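GCN5-related N-acetyltransferase (Anabaena variabilis, PDB 2OZG) binds coenzyme A and probably acts as an N-acetyltransferase of the GNAT family, with aminoglycosides as possible acceptors. Local coordinates at residues 152-157 with 204-209; 211-216 with 236-241; 261-266 with 389-394. One frame throughout, in Å; residues are numbered along the deposited sequence.

Contact 1: 152-157 with 204-209; sequences ASLPLE and YLIGDK
Leu-156 and Ile-206 face each other as a non-hydrogen-bonded pair where the short strand 156-158 runs antiparallel to strand 202-206. Leu-156 CG is anti to the carbonyl carbon (chi1 -83°), which sets it 4.0 Å from Ile-206 CG1. The two side chains lie side by side and point the same way, with Leu-156 CD2 3.9 Å from Ile-206 CG1. The same methyl reaches Tyr-204 CB, and here the side chains cross at about a right angle. Leu-154 continues this packed side. Its CB sits 3.9 Å from Gly-207 CA, and its CD1 touches both Gly-207 CA and Ile-206 CG2. Helix 239-250 covers these residues, with Phe-248 against Leu-156 and Ser-244 against Ile-206. The hydroxyl of buried Tyr-204 bonds to Gln-29 and Glu-90 of the second subunit. An alanine in place of Leu-156 would probably open a gap beside Ile-206 CG1 and Tyr-204 CB.

The loose part is Glu-157, Pro-155 and Asp-208, all exposed. Pro-155 CD comes 3.3 Å from Asp-208 OD1. Leu-205, on the same face as Glu-157, turns instead to helix 165-177.

Three backbone bonds tie the strands. Glu-157 and Leu-205 exchange a pair, N to O 3.0 Å each way. Beyond them, Gly-207 N gives a nearly straight bond to Pro-155 O (2.9 Å, 176° at the hydrogen). Gly-207 has backbone angles at which a CB would jam against the preceding carbonyl. Backbone bonds thus set the register, and apolar side chains pack against a helix on each face.

Contact 2: 211-216 with 236-241; sequences KPQGYI and TLSNPA
Gln-213 and Leu-237 are joined through the backbone: Leu-237 N donates to Gln-213 O at 3.0 Å, nearly along the C=O axis, just past the antiparallel non-hydrogen-bonded pair Gly-214 and Thr-236. The CA atoms of that pair are 4.5 Å apart. A side chain on Gly-214 would run close to Thr-236 CA and to Ala-241 CB. Gln-213 and Gly-214 both face Ile-206 on the next strand, which makes a classic beta bulge.

The Gln-213 side chain carries the polar part of the contact. Its chain is extended beyond CG (chi2 -168°), which carries CD out toward the start of the helix. There OE1 accepts a hydrogen bond from Ser-238 OG, 2.5 Å as modelled. The hydroxyl does not lie in the amide plane; it is tilted 26° from it. Ser-238 is the N-cap of helix 239-250. Its OG sits between the backbone N and the carbonyl carbon (chi1 67°). From there it also accepts weakly from Ala-241 N, at 3.4 Å. That N-H is shared, again weakly, with Ser-238 O. The strand side chain is thus likely to hold the capping hydroxyl in place.

Carbon atoms pack round the carbonyl of Gln-213. Ala-241 CB lies 3.6 Å from Gln-213 O and 4.1 Å from Gln-213 CB. Leu-237 CB and CG both come to 3.5 Å from Gln-213 O, beside the backbone bond.

The contact joins strand 211-222 to the point where strand 227-236 gives way to helix 239-250. Helix 165-177 packs on Leu-237 through Leu-170 and Gln-173, and its Gln-174 accepts from Thr-236 N. Strand 202-206 lies along strand 211-222, and its Ile-206 meets Ala-241.

Contact 3: 261-266 with 389-394; sequences WKSSVI and SPWMID
Ser-264 rests on the face of the Trp-391 indole. Its CB stands 3.7 Å from the centroid of the five-membered ring and only 6° off the ring normal, a CH-pi contact. The backbone continues over the same face. Ser-264 N and Ser-263 C lie above the plane, offset toward the rim, with Ser-263 C 3.4 Å from Trp-391 CE3. The indole therefore packs flat against the backbone of Ser-263 and Ser-264.

At the other end, Lys-262 meets Ile-393. Its CB comes 3.8 Å from Ile-393 CG1. The lysine chain then bends at chi3 (69°), which turns CE to within 3.3 Å of Ile-393 O. NZ donates to the same oxygen at 3.1 Å, from well above the carbonyl plane. Ile-393 CD1 touches Lys-262 O.

No direct backbone bond crosses between the segments, and waters bridge the two backbones instead. One water donates to Ser-263 O and to Met-392 O, at 2.8 Å each. Another links Ser-264 OG to Ser-389 O. Ser-264 OG also accepts from Ile-266 N, two residues on, in an ST turn, which is likely to steady the hydroxyl.

Further out, Tyr-181 meets the Trp-391 ring edge-to-face. The Asp-394 carboxylate forms a salt bridge with Arg-184, and the Ser-263 hydroxyl bonds to Asp-267.

The contact joins the second acetyltransferase domain to the C-terminal sterol carrier protein domain. It brings the segment after helix 375-385 alongside the last part of strand 258-263, running nearly antiparallel to it. Strand 132-143 has backbone bonds to both segments, and strand 227-236, the other neighbour of strand 258-263, packs Asp-233 and Trp-234 on Ile-393.

In the fold
The contacts follow one another along the chain, each closing before the next opens. Contacts 1 and 2 touch, their centres 8 Å apart, because strands 202-206 and 211-222 are sheet neighbours: Ile-206 probably bonds through its backbone to Gln-213 and Gly-214. Helix 239-250 begins in contact 2 and covers one side of contact 1. The two thus form one neighbourhood of the second acetyltransferase (GNAT) domain. Contact 3 lies nearer the centre of the chain, its centre about 23 Å from that of contact 1 and 18 Å from that of contact 2. It is a junction of that domain with the end of the sterol carrier protein domain. All three lie away from the known coenzyme A-binding residues.

Contact 1: 152-157 with 204-209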
loop_
_atom_site.group_PDB
_atom_site.type_symbol
_atom_site.label_atom_id
_atom_site.label_comp_id
_atom_site.label_asym_id
_atom_site.label_seq_id
_atom_site.Cartn_x
_atom_site.Cartn_y
_atom_site.Cartn_z
ATOM N N ALA A 152 27.946 20.434 16.185
ATOM C CA ALA A 152 29.019 20.342 15.189
ATOM C C ALA A 152 30.396 20.576 15.804
ATOM O O ALA A 152 31.024 21.593 15.569
ATOM C CB ALA A 152 28.774 21.344 14.068
ATOM N N SER A 153 30.845 19.609 16.580
ATOM C CA SER A 153 32.131 19.655 17.229
ATOM C C SER A 153 33.279 19.763 16.214
ATOM O O SER A 153 34.232 20.497 16.415
ATOM C CB SER A 153 32.309 18.328 17.988
ATOM O OG SER A 153 31.190 18.025 18.791
ATOM N N LEU A 154 33.174 18.982 15.138
ATOM C CA LEU A 154 34.207 18.833 14.109
ATOM C C LEU A 154 33.628 19.181 12.758
ATOM O O LEU A 154 32.428 18.984 12.523
ATOM C CB LEU A 154 34.698 17.373 14.047
ATOM C CG LEU A 154 35.210 16.810 15.365
ATOM C CD1 LEU A 154 35.637 15.398 15.192
ATOM C CD2 LEU A 154 36.352 17.644 15.910
ATOM N N PRO A 155 34.456 19.784 11.888
ATOM C CA PRO A 155 34.006 20.078 10.568
ATOM C C PRO A 155 34.028 18.874 9.667
ATOM O O PRO A 155 34.729 17.911 9.927
ATOM C CB PRO A 155 35.049 21.071 10.048
ATOM C CG PRO A 155 36.216 20.843 10.786
ATOM C CD PRO A 155 35.785 20.348 12.143
ATOM N N LEU A 156 33.278 18.981 8.590
ATOM C CA LEU A 156 33.263 17.993 7.543
ATOM C C LEU A 156 33.818 18.645 6.300
ATOM O O LEU A 156 33.620 19.833 6.091
ATOM C CB LEU A 156 31.859 17.450 7.282
ATOM C CG LEU A 156 31.548 16.340 8.277
ATOM C CD1 LEU A 156 30.866 16.920 9.450
ATOM C CD2 LEU A 156 30.740 15.277 7.626
ATOM N N GLU A 157 34.496 17.839 5.499
ATOM C CA GLU A 157 35.186 18.268 4.308
ATOM C C GLU A 157 34.987 17.255 3.185
ATOM O O GLU A 157 35.257 16.109 3.394
ATOM C CB GLU A 157 36.668 18.329 4.620
ATOM C CG GLU A 157 37.479 18.923 3.510
ATOM C CD GLU A 157 38.987 18.781 3.725
ATOM O OE1 GLU A 157 39.410 18.321 4.817
ATOM O OE2 GLU A 157 39.733 19.119 2.789
ATOM N N TYR A 204 33.071 12.438 2.648
ATOM C CA TYR A 204 33.500 13.518 3.512
ATOM C C TYR A 204 34.356 12.911 4.598
ATOM O O TYR A 204 34.069 11.808 5.049
ATOM C CB TYR A 204 32.249 14.134 4.194
ATOM C CG TYR A 204 31.445 15.025 3.278
ATOM C CD1 TYR A 204 30.600 14.488 2.313
ATOM C CD2 TYR A 204 31.493 16.409 3.406
ATOM C CE1 TYR A 204 29.888 15.282 1.500
ATOM C CE2 TYR A 204 30.773 17.239 2.560
ATOM C CZ TYR A 204 30.000 16.673 1.603
ATOM O OH TYR A 204 29.252 17.499 0.808
ATOM N N LEU A 205 35.342 13.658 5.037
ATOM C CA LEU A 205 36.135 13.350 6.222
ATOM C C LEU A 205 35.512 14.173 7.334
ATOM O O LEU A 205 35.045 15.303 7.098
ATOM C CB LEU A 205 37.587 13.783 6.107
ATOM C CG LEU A 205 38.437 13.080 5.041
ATOM C CD1 LEU A 205 39.893 13.647 5.008
ATOM C CD2 LEU A 205 38.430 11.525 5.147
ATOM N N ILE A 206 35.495 13.587 8.533
ATOM C CA ILE A 206 35.039 14.246 9.743
ATOM C C ILE A 206 36.273 14.535 10.565
ATOM O O ILE A 206 37.026 13.629 10.895
ATOM C CB ILE A 206 34.132 13.324 10.599
ATOM C CG1 ILE A 206 32.918 12.902 9.797
ATOM C CG2 ILE A 206 33.654 14.067 11.845
ATOM C CD1 ILE A 206 32.111 11.786 10.383
ATOM N N GLY A 207 36.481 15.800 10.884
ATOM C CA GLY A 207 37.569 16.217 11.739
ATOM C C GLY A 207 38.173 17.522 11.348
ATOM O O GLY A 207 37.867 18.068 10.259
ATOM N N ASP A 208 38.981 18.078 12.263
ATOM C CA ASP A 208 39.729 19.286 11.937
ATOM C C ASP A 208 40.730 18.847 10.876
ATOM O O ASP A 208 40.969 17.636 10.691
ATOM C CB ASP A 208 40.450 19.915 13.140
ATOM C CG ASP A 208 39.497 20.454 14.186
ATOM O OD1 ASP A 208 38.507 21.122 13.827
ATOM O OD2 ASP A 208 39.752 20.214 15.387
ATOM N N LYS A 209 41.268 19.848 10.171
ATOM C CA LYS A 209 42.228 19.645 9.085
ATOM C C LYS A 209 43.398 18.824 9.579
ATOM O O LYS A 209 43.965 19.132 10.633
ATOM C CB LYS A 209 42.754 21.000 8.542
#

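Contact 2: 211-216 with 236-241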
loop_
_atom_site.group_PDB
_atom_site.type_symbol
_atom_site.label_atom_id
_atom_site.label_comp_id
_atom_site.label_asym_id
_atom_site.label_seq_id
_atom_site.Cartn_x
_atom_site.Cartn_y
_atom_site.Cartn_z
ATOM N N LYS A 211 43.573 16.121 11.030
ATOM C CA LYS A 211 43.317 15.351 12.254
ATOM C C LYS A 211 41.981 14.628 12.054
ATOM O O LYS A 211 41.037 14.799 12.828
ATOM C CB LYS A 211 43.297 16.270 13.475
ATOM N N PRO A 212 41.902 13.802 11.002
ATOM C CA PRO A 212 40.641 13.144 10.734
ATOM C C PRO A 212 40.230 12.191 11.826
ATOM O O PRO A 212 41.073 11.440 12.316
ATOM C CB PRO A 212 40.902 12.391 9.423
ATOM C CG PRO A 212 42.312 12.426 9.182
ATOM C CD PRO A 212 42.946 13.447 10.029
ATOM N N GLN A 213 38.941 12.202 12.169
ATOM C CA GLN A 213 38.393 11.347 13.184
ATOM C C GLN A 213 37.291 10.416 12.678
ATOM O O GLN A 213 36.774 9.602 13.411
ATOM C CB GLN A 213 37.903 12.198 14.331
ATOM C CG GLN A 213 39.044 12.966 15.016
ATOM C CD GLN A 213 38.638 13.592 16.319
ATOM O OE1 GLN A 213 38.065 12.926 17.191
ATOM N NE2 GLN A 213 38.945 14.895 16.476
ATOM N N GLY A 214 36.965 10.506 11.406
ATOM C CA GLY A 214 35.960 9.659 10.847
ATOM C C GLY A 214 35.636 10.101 9.452
ATOM O O GLY A 214 36.242 11.044 8.939
ATOM N N TYR A 215 34.660 9.421 8.842
ATOM C CA TYR A 215 34.275 9.760 7.494
ATOM C C TYR A 215 32.865 9.244 7.178
ATOM O O TYR A 215 32.267 8.456 7.969
ATOM C CB TYR A 215 35.356 9.263 6.496
ATOM C CG TYR A 215 35.456 7.745 6.313
ATOM C CD1 TYR A 215 34.492 7.054 5.614
ATOM C CD2 TYR A 215 36.565 7.026 6.755
ATOM C CE1 TYR A 215 34.568 5.642 5.441
ATOM C CE2 TYR A 215 36.670 5.660 6.539
ATOM C CZ TYR A 215 35.675 4.966 5.888
ATOM O OH TYR A 215 35.851 3.603 5.668
ATOM N N ILE A 216 32.291 9.773 6.098
ATOM C CA ILE A 216 30.981 9.301 5.609
ATOM C C ILE A 216 31.032 9.242 4.094
ATOM O O ILE A 216 31.493 10.196 3.433
ATOM C CB ILE A 216 29.806 10.234 6.010
ATOM C CG1 ILE A 216 29.920 10.680 7.458
ATOM C CG2 ILE A 216 28.480 9.565 5.730
ATOM C CD1 ILE A 216 28.819 11.663 7.927
ATOM N N THR A 236 33.507 6.440 12.725
ATOM C CA THR A 236 33.458 7.409 13.851
ATOM C C THR A 236 34.366 6.858 14.944
ATOM O O THR A 236 34.063 5.810 15.572
ATOM C CB THR A 236 32.022 7.693 14.367
ATOM O OG1 THR A 236 31.413 6.482 14.782
ATOM C CG2 THR A 236 31.171 8.265 13.246
ATOM N N LEU A 237 35.514 7.510 15.140
ATOM C CA LEU A 237 36.494 7.003 16.114
ATOM C C LEU A 237 36.333 7.591 17.507
ATOM O O LEU A 237 36.860 7.037 18.469
ATOM C CB LEU A 237 37.925 7.201 15.647
ATOM C CG LEU A 237 38.305 6.545 14.325
ATOM C CD1 LEU A 237 39.757 6.868 13.986
ATOM C CD2 LEU A 237 38.085 5.042 14.388
ATOM N N SER A 238 35.553 8.662 17.623
ATOM C CA SER A 238 35.414 9.380 18.870
ATOM C C SER A 238 34.022 9.977 18.938
ATOM O O SER A 238 33.339 10.071 17.926
ATOM C CB SER A 238 36.436 10.519 18.897
ATOM O OG SER A 238 36.103 11.483 17.905
ATOM N N ASN A 239 33.635 10.412 20.124
ATOM C CA ASN A 239 32.332 11.039 20.307
ATOM C C ASN A 239 32.134 12.339 19.514
ATOM O O ASN A 239 31.050 12.578 18.995
ATOM C CB ASN A 239 32.065 11.274 21.788
ATOM C CG ASN A 239 30.673 11.803 22.024
ATOM O OD1 ASN A 239 29.650 11.298 21.478
ATOM N ND2 ASN A 239 30.626 12.833 22.803
ATOM N N PRO A 240 33.161 13.219 19.467
ATOM C CA PRO A 240 33.031 14.397 18.588
ATOM C C PRO A 240 32.748 13.999 17.113
ATOM O O PRO A 240 32.053 14.710 16.422
ATOM C CB PRO A 240 34.370 15.063 18.731
ATOM C CG PRO A 240 34.814 14.674 20.118
ATOM C CD PRO A 240 34.397 13.275 20.251
ATOM N N ALA A 241 33.285 12.867 16.654
ATOM C CA ALA A 241 32.990 12.410 15.285
ATOM C C ALA A 241 31.552 11.953 15.210
ATOM O O ALA A 241 30.896 12.224 14.221
ATOM C CB ALA A 241 33.937 11.318 14.829
#

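Contact 3: 261-266 with 389-394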
loop_
_atom_site.group_PDB
_atom_site.type_symbol
_atom_site.label_atom_id
_atom_site.label_comp_id
_atom_site.label_asym_id
_atom_site.label_seq_id
_atom_site.Cartn_x
_atom_site.Cartn_y
_atom_site.Cartn_z
ATOM N N TRP A 261 21.689 3.717 7.023
ATOM C CA TRP A 261 23.084 3.355 7.248
ATOM C C TRP A 261 23.163 1.914 7.721
ATOM O O TRP A 261 22.188 1.368 8.306
ATOM C CB TRP A 261 23.752 4.294 8.261
ATOM C CG TRP A 261 23.383 4.103 9.685
ATOM C CD1 TRP A 261 24.186 3.571 10.638
ATOM C CD2 TRP A 261 22.147 4.468 10.376
ATOM N NE1 TRP A 261 23.538 3.561 11.851
ATOM C CE2 TRP A 261 22.287 4.063 11.710
ATOM C CE3 TRP A 261 20.934 5.050 9.978
ATOM C CZ2 TRP A 261 21.286 4.296 12.680
ATOM C CZ3 TRP A 261 19.950 5.235 10.909
ATOM C CH2 TRP A 261 20.124 4.866 12.228
ATOM N N LYS A 262 24.349 1.341 7.614
ATOM C CA LYS A 262 24.582 -0.036 8.094
ATOM C C LYS A 262 25.341 0.020 9.418
ATOM O O LYS A 262 26.255 0.788 9.580
ATOM C CB LYS A 262 25.339 -0.863 7.063
ATOM C CG LYS A 262 24.490 -1.022 5.801
ATOM C CD LYS A 262 25.175 -1.892 4.733
ATOM C CE LYS A 262 25.259 -3.337 5.150
ATOM N NZ LYS A 262 25.912 -4.059 4.022
ATOM N N SER A 263 24.880 -0.772 10.363
ATOM C CA SER A 263 25.448 -0.860 11.628
ATOM C C SER A 263 25.236 -2.290 12.186
ATOM O O SER A 263 24.970 -3.283 11.480
ATOM C CB SER A 263 24.809 0.195 12.516
ATOM O OG SER A 263 25.568 0.377 13.656
ATOM N N SER A 264 25.468 -2.364 13.470
ATOM C CA SER A 264 25.213 -3.520 14.238
ATOM C C SER A 264 23.719 -3.621 14.508
ATOM O O SER A 264 22.982 -2.606 14.464
ATOM C CB SER A 264 25.836 -3.308 15.598
ATOM O OG SER A 264 25.470 -4.440 16.354
ATOM N N VAL A 265 23.272 -4.796 14.898
ATOM C CA VAL A 265 21.860 -4.951 15.235
ATOM C C VAL A 265 21.565 -4.168 16.513
ATOM O O VAL A 265 20.504 -3.590 16.647
ATOM C CB VAL A 265 21.491 -6.434 15.292
ATOM C CG1 VAL A 265 20.033 -6.603 15.563
ATOM C CG2 VAL A 265 21.804 -7.090 13.915
ATOM N N ILE A 266 22.512 -4.131 17.449
ATOM C CA ILE A 266 22.398 -3.293 18.610
ATOM C C ILE A 266 23.228 -2.038 18.324
ATOM O O ILE A 266 24.306 -1.849 18.854
ATOM C CB ILE A 266 22.900 -3.981 19.904
ATOM C CG1 ILE A 266 22.250 -5.337 20.050
ATOM C CG2 ILE A 266 22.504 -3.109 21.124
ATOM C CD1 ILE A 266 20.852 -5.220 20.441
ATOM N N SER A 389 28.962 -8.249 19.952
ATOM C CA SER A 389 28.197 -8.951 18.955
ATOM C C SER A 389 28.840 -8.712 17.580
ATOM O O SER A 389 29.056 -7.553 17.162
ATOM C CB SER A 389 26.727 -8.512 18.964
ATOM O OG SER A 389 25.923 -9.466 18.267
ATOM N N PRO A 390 29.139 -9.804 16.866
ATOM C CA PRO A 390 29.868 -9.627 15.597
ATOM C C PRO A 390 29.099 -9.040 14.451
ATOM O O PRO A 390 27.996 -9.476 14.157
ATOM C CB PRO A 390 30.322 -11.034 15.281
ATOM C CG PRO A 390 29.276 -11.940 15.981
ATOM C CD PRO A 390 28.826 -11.224 17.154
ATOM N N TRP A 391 29.702 -8.082 13.746
ATOM C CA TRP A 391 29.044 -7.549 12.578
ATOM C C TRP A 391 30.071 -6.998 11.614
ATOM O O TRP A 391 31.246 -6.933 11.938
ATOM C CB TRP A 391 28.005 -6.502 13.019
ATOM C CG TRP A 391 28.632 -5.189 13.573
ATOM C CD1 TRP A 391 29.169 -4.985 14.830
ATOM C CD2 TRP A 391 28.774 -3.923 12.880
ATOM N NE1 TRP A 391 29.615 -3.690 14.940
ATOM C CE2 TRP A 391 29.360 -3.020 13.773
ATOM C CE3 TRP A 391 28.410 -3.461 11.612
ATOM C CZ2 TRP A 391 29.635 -1.709 13.425
ATOM C CZ3 TRP A 391 28.687 -2.159 11.282
ATOM C CH2 TRP A 391 29.276 -1.300 12.178
HETATM N N MSE A 392 29.642 -6.726 10.387
HETATM C CA MSE A 392 30.462 -6.068 9.426
HETATM C C MSE A 392 29.554 -5.082 8.722
HETATM O O MSE A 392 28.326 -5.286 8.649
HETATM C CB MSE A 392 31.074 -6.966 8.380
HETATM C CG MSE A 392 30.106 -7.528 7.324
HETATM SE SE MSE A 392 31.126 -8.650 6.112
HETATM C CE MSE A 392 31.976 -9.758 7.318
ATOM N N ILE A 393 30.182 -4.067 8.137
ATOM C CA ILE A 393 29.439 -3.019 7.407
ATOM C C ILE A 393 29.297 -3.372 5.934
ATOM O O ILE A 393 28.469 -2.826 5.197
ATOM C CB ILE A 393 30.137 -1.669 7.598
ATOM C CG1 ILE A 393 29.164 -0.495 7.296
ATOM C CG2 ILE A 393 31.456 -1.575 6.737
ATOM C CD1 ILE A 393 29.646 0.812 7.849
ATOM N N ASP A 394 30.037 -4.359 5.536
ATOM C CA ASP A 394 30.163 -4.710 4.132
ATOM C C ASP A 394 29.329 -5.921 3.692
ATOM O O ASP A 394 29.041 -6.851 4.421
ATOM C CB ASP A 394 31.640 -5.025 3.836
ATOM C CG ASP A 394 32.532 -3.845 3.958
ATOM O OD1 ASP A 394 32.229 -2.794 3.378
ATOM O OD2 ASP A 394 33.592 -3.989 4.587
HETATM O O HOH W 1 25.887 -6.404 4.658
HETATM O O HOH W 2 25.939 -3.901 8.936
HETATM O O HOH W 3 27.764 -5.201 18.183
#